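Local structure of thiamine-monophosphate kinase (Aquifex aeolicus, 1VQV) at residues L39-V44 against S66-D71; G77-A82 against A190-V195. The protein phosphorylates thiamine monophosphate with ATP to give thiamine diphosphate, the active form of vitamin B1, as a magnesium-dependent homodimeric kinase. All coordinates share one frame; numbering follows the deposited sequence.

Contact 1: L39-V44 against S66-D71; sequences LLTTDV and SVNVSD
Thr41, Asn68 and Asp71 grip one water between strand and helix: it lies 3.0 Å from Thr41 OG1, 2.7 Å from Asn68 OD1 and 2.5 Å from Asp71 OD2. The water bridges the three side chains and is placed to donate to Asn68 OD1 and Asp71 OD2, though it has more acceptors around it than protons. Thr41 OG1 stands anti to the backbone N (chi1 -171°); CG2, between that N and the carbonyl carbon, packs 3.8 Å from Asn68 CB. Thr41 and Asp71 cross at about a right angle. One turn back, Val67 meets the carboxylate of Asp43 obliquely, its CB 3.3 Å from Asp43 OD2 and its CG1 slightly farther. The Asp43 carboxylate also meets the Asn68 amide, their planes turned 73° apart; the spacing of OD1 and ND2 is too short to be trusted, whereas ND2 has a weak hydrogen bond to Val130 O. Thr41, Thr42, Asp43 and Asp71 are magnesium ligands of this kinase. Asp43 and Asp71 share one of the ions, their OD2 atoms 6.5 Å apart in this model, and Asp27 and Asp207 extend the acidic cluster around Asp71. The N-to-C directions of the two segments are 144° apart, closer to antiparallel than parallel, with their axes 8.0 Å apart. Strand 38-46 is, within this chain, an outer strand of the four-stranded sheet in the PurM-like N-terminal domain, bonded to strand 127-136; helix 57-73 packs against it through Thr41 and Asp43, while Leu40 and Thr42 turn to Trp81 and Phe131 of the second subunit.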
# COMPACT_ATOMS: atom_id res chain seq x y z
N LEU B 39 -2.05 -13.82 0.53
CA LEU B 39 -2.85 -13.04 -0.39
C LEU B 39 -2.53 -11.57 -0.15
O LEU B 39 -2.70 -11.05 0.96
CB LEU B 39 -4.33 -13.33 -0.17
CG LEU B 39 -4.75 -14.78 -0.42
CD1 LEU B 39 -6.24 -14.94 -0.17
CD2 LEU B 39 -4.41 -15.17 -1.85
N LEU B 40 -2.02 -10.93 -1.18
CA LEU B 40 -1.67 -9.53 -1.09
C LEU B 40 -2.75 -8.71 -1.78
O LEU B 40 -3.16 -9.00 -2.91
CB LEU B 40 -0.32 -9.30 -1.76
CG LEU B 40 0.78 -10.26 -1.30
CD1 LEU B 40 2.07 -9.93 -2.04
CD2 LEU B 40 0.98 -10.18 0.20
N THR B 41 -3.22 -7.69 -1.06
CA THR B 41 -4.26 -6.81 -1.57
C THR B 41 -4.04 -5.34 -1.18
O THR B 41 -3.39 -5.04 -0.17
CB THR B 41 -5.68 -7.24 -1.07
OG1 THR B 41 -6.69 -6.48 -1.76
CG2 THR B 41 -5.84 -7.01 0.43
N THR B 42 -4.57 -4.45 -2.00
CA THR B 42 -4.52 -3.01 -1.77
C THR B 42 -5.83 -2.38 -2.26
O THR B 42 -6.44 -2.86 -3.21
CB THR B 42 -3.30 -2.33 -2.49
OG1 THR B 42 -3.37 -0.91 -2.30
CG2 THR B 42 -3.30 -2.62 -3.99
N ASP B 43 -6.27 -1.32 -1.59
CA ASP B 43 -7.47 -0.59 -1.98
C ASP B 43 -7.25 0.87 -1.60
O ASP B 43 -6.37 1.19 -0.79
CB ASP B 43 -8.72 -1.14 -1.27
CG ASP B 43 -8.76 -0.79 0.20
OD1 ASP B 43 -7.72 -0.98 0.87
OD2 ASP B 43 -9.82 -0.34 0.71
N VAL B 44 -8.04 1.76 -2.19
CA VAL B 44 -7.89 3.17 -1.90
C VAL B 44 -9.22 3.89 -1.74
O VAL B 44 -10.20 3.59 -2.41
CB VAL B 44 -7.01 3.86 -2.99
CG1 VAL B 44 -7.65 3.75 -4.35
CG2 VAL B 44 -6.77 5.32 -2.62
N SER B 66 -12.42 -3.06 5.92
CA SER B 66 -13.39 -3.98 5.34
C SER B 66 -13.28 -4.23 3.85
O SER B 66 -13.52 -5.35 3.41
CB SER B 66 -14.81 -3.51 5.67
OG SER B 66 -15.16 -3.87 7.00
N VAL B 67 -12.94 -3.23 3.05
CA VAL B 67 -12.84 -3.46 1.63
C VAL B 67 -11.74 -4.47 1.35
O VAL B 67 -11.92 -5.41 0.58
CB VAL B 67 -12.57 -2.16 0.85
CG1 VAL B 67 -12.43 -2.45 -0.63
CG2 VAL B 67 -13.72 -1.18 1.06
N ASN B 68 -10.58 -4.29 1.98
CA ASN B 68 -9.49 -5.22 1.76
C ASN B 68 -9.78 -6.62 2.24
O ASN B 68 -9.34 -7.60 1.64
CB ASN B 68 -8.21 -4.72 2.42
CG ASN B 68 -7.49 -3.75 1.56
OD1 ASN B 68 -7.50 -3.87 0.35
ND2 ASN B 68 -6.84 -2.77 2.18
N VAL B 69 -10.53 -6.72 3.34
CA VAL B 69 -10.88 -8.01 3.91
C VAL B 69 -11.83 -8.78 2.98
O VAL B 69 -11.74 -10.00 2.86
CB VAL B 69 -11.54 -7.83 5.31
CG1 VAL B 69 -12.01 -9.16 5.85
CG2 VAL B 69 -10.56 -7.19 6.28
N SER B 70 -12.73 -8.06 2.31
CA SER B 70 -13.69 -8.66 1.41
C SER B 70 -13.07 -9.33 0.19
O SER B 70 -13.69 -10.20 -0.42
CB SER B 70 -14.70 -7.62 0.94
OG SER B 70 -15.62 -7.34 1.97
N ASP B 71 -11.85 -8.92 -0.15
CA ASP B 71 -11.12 -9.49 -1.28
C ASP B 71 -10.38 -10.73 -0.83
O ASP B 71 -10.35 -11.74 -1.55
CB ASP B 71 -10.12 -8.49 -1.82
CG ASP B 71 -10.79 -7.30 -2.43
OD1 ASP B 71 -11.65 -7.50 -3.31
OD2 ASP B 71 -10.45 -6.16 -2.02
O HOH W 1 -8.72 -4.30 -2.04

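Contact 2: G77-A82 against A190-V195; sequences GLPKWA and ARIDYV
Leu78 and Pro79 of strand 77-88, in the sheet of the N-terminal domain, meet Ile192 of the loop before helix 195-201 and Val195, that helix's first residue. The contact is apolar. Leu78 reaches across with one branch: CD2 lies 3.8 Å from Val195 CG2 and 3.9 Å from Val195 CG1, almost equally near both methyls, and the side chains cross obliquely. In Ile192 both torsions near 180° (chi1 -173°, chi2 171°) extend the side chain so that CD1 touches both Leu78 CD2 and Pro79 CD at 4.2 Å. Val195 CG2 also sits 3.5 Å from Gly77 O. Farther along the strand, Lys80 and Trp81 both face Val133 of strand 127-136 in a classic beta bulge. The opposing loop has its own shape: Arg191 centres an inverse gamma turn, and its NH1 makes a salt bridge to the syn lone pair of Asp193 OD1, 2.8 Å away and close to the guanidinium plane. Tyr194 CE1 lies over one face of that guanidinium, offset toward the rim. Beyond the loop, Asp278 takes a salt bridge from Arg191 NH2 and a hydrogen bond with Tyr194 OH, while Ile73 of helix 57-73 touches both Pro79 and Val195.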
# COMPACT_ATOMS: atom_id res chain seq x y z
N GLY B 77 -9.29 -16.86 2.03
CA GLY B 77 -8.21 -16.58 2.94
C GLY B 77 -8.66 -15.77 4.13
O GLY B 77 -9.73 -15.18 4.11
N LEU B 78 -7.83 -15.74 5.16
CA LEU B 78 -8.13 -14.97 6.36
C LEU B 78 -7.17 -13.78 6.46
O LEU B 78 -5.97 -13.91 6.19
CB LEU B 78 -8.02 -15.86 7.61
CG LEU B 78 -9.19 -16.81 7.89
CD1 LEU B 78 -8.92 -17.61 9.14
CD2 LEU B 78 -10.47 -16.01 8.06
N PRO B 79 -7.69 -12.59 6.83
CA PRO B 79 -6.91 -11.35 6.97
C PRO B 79 -5.96 -11.41 8.17
O PRO B 79 -6.39 -11.67 9.28
CB PRO B 79 -7.99 -10.29 7.15
CG PRO B 79 -9.05 -11.03 7.90
CD PRO B 79 -9.10 -12.35 7.16
N LYS B 80 -4.68 -11.16 7.92
CA LYS B 80 -3.67 -11.19 8.98
C LYS B 80 -3.02 -9.85 9.31
O LYS B 80 -3.14 -9.37 10.44
CB LYS B 80 -2.59 -12.22 8.63
CG LYS B 80 -3.08 -13.68 8.64
CD LYS B 80 -3.42 -14.15 10.07
CE LYS B 80 -2.16 -14.23 10.93
NZ LYS B 80 -2.48 -14.43 12.37
N TRP B 81 -2.34 -9.23 8.35
CA TRP B 81 -1.66 -7.95 8.62
C TRP B 81 -2.07 -6.81 7.70
O TRP B 81 -2.42 -7.03 6.54
CB TRP B 81 -0.13 -8.15 8.53
CG TRP B 81 0.35 -9.28 9.36
CD1 TRP B 81 0.40 -9.34 10.73
CD2 TRP B 81 0.70 -10.58 8.89
NE1 TRP B 81 0.75 -10.60 11.14
CE2 TRP B 81 0.93 -11.39 10.03
CE3 TRP B 81 0.83 -11.16 7.61
CZ2 TRP B 81 1.29 -12.74 9.94
CZ3 TRP B 81 1.18 -12.50 7.52
CH2 TRP B 81 1.40 -13.27 8.67
N ALA B 82 -1.99 -5.59 8.21
CA ALA B 82 -2.37 -4.43 7.44
C ALA B 82 -1.43 -3.23 7.60
O ALA B 82 -0.93 -2.95 8.70
CB ALA B 82 -3.78 -4.03 7.80
N ALA B 190 -17.57 -7.39 5.74
CA ALA B 190 -17.07 -8.42 4.85
C ALA B 190 -17.66 -9.74 5.32
O ALA B 190 -17.85 -9.95 6.52
CB ALA B 190 -15.56 -8.46 4.89
N ARG B 191 -17.94 -10.62 4.37
CA ARG B 191 -18.52 -11.92 4.67
C ARG B 191 -17.47 -12.87 5.18
O ARG B 191 -17.33 -13.98 4.69
CB ARG B 191 -19.16 -12.48 3.41
CG ARG B 191 -20.20 -11.55 2.86
CD ARG B 191 -21.06 -11.03 3.99
NE ARG B 191 -22.46 -11.36 3.76
CZ ARG B 191 -23.13 -12.28 4.43
NH1 ARG B 191 -22.55 -12.97 5.40
NH2 ARG B 191 -24.39 -12.51 4.12
N ILE B 192 -16.75 -12.43 6.20
CA ILE B 192 -15.69 -13.24 6.76
C ILE B 192 -16.27 -14.53 7.30
O ILE B 192 -15.52 -15.45 7.64
CB ILE B 192 -14.92 -12.49 7.86
CG1 ILE B 192 -13.71 -13.34 8.26
CG2 ILE B 192 -15.85 -12.14 9.02
CD1 ILE B 192 -12.74 -12.66 9.17
N ASP B 193 -17.60 -14.58 7.35
CA ASP B 193 -18.35 -15.75 7.82
C ASP B 193 -18.54 -16.81 6.72
O ASP B 193 -19.17 -17.84 6.94
CB ASP B 193 -19.71 -15.30 8.38
CG ASP B 193 -20.60 -14.65 7.33
OD1 ASP B 193 -20.12 -13.93 6.44
OD2 ASP B 193 -21.83 -14.84 7.39
N TYR B 194 -17.99 -16.55 5.54
CA TYR B 194 -18.08 -17.46 4.40
C TYR B 194 -16.72 -18.09 4.10
O TYR B 194 -16.57 -18.84 3.13
CB TYR B 194 -18.49 -16.70 3.14
CG TYR B 194 -19.97 -16.60 2.90
CD1 TYR B 194 -20.77 -15.82 3.72
CD2 TYR B 194 -20.56 -17.29 1.85
CE1 TYR B 194 -22.13 -15.72 3.50
CE2 TYR B 194 -21.92 -17.20 1.61
CZ TYR B 194 -22.69 -16.41 2.43
OH TYR B 194 -24.04 -16.33 2.18
N VAL B 195 -15.72 -17.76 4.91
CA VAL B 195 -14.40 -18.29 4.63
C VAL B 195 -14.39 -19.80 4.58
O VAL B 195 -14.00 -20.37 3.56
CB VAL B 195 -13.34 -17.74 5.63
CG1 VAL B 195 -12.17 -18.70 5.78
CG2 VAL B 195 -12.81 -16.40 5.11

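Contacts 1 and 2 follow one another along the chain, and their centres lie 9 Å apart. Helix 57-73 joins them: it supplies one segment of contact 1 and, after a short turn, leads into strand 77-88 of contact 2. They also touch directly, Leu39 CD1 lying 4.0 Å from Gly77 CA and Val69 CG1 lying 3.7 Å from Ala190 CB. Both reach the same sheet, through strands 38-46 and 77-88, but their relation to the magnesium site differs. Contact 1 contains ligands, with the Asp71 side chain about 3 Å from that of Asp27; contact 2 lies farther off, the side chain of Pro79 about 8 Å from that of Thr41.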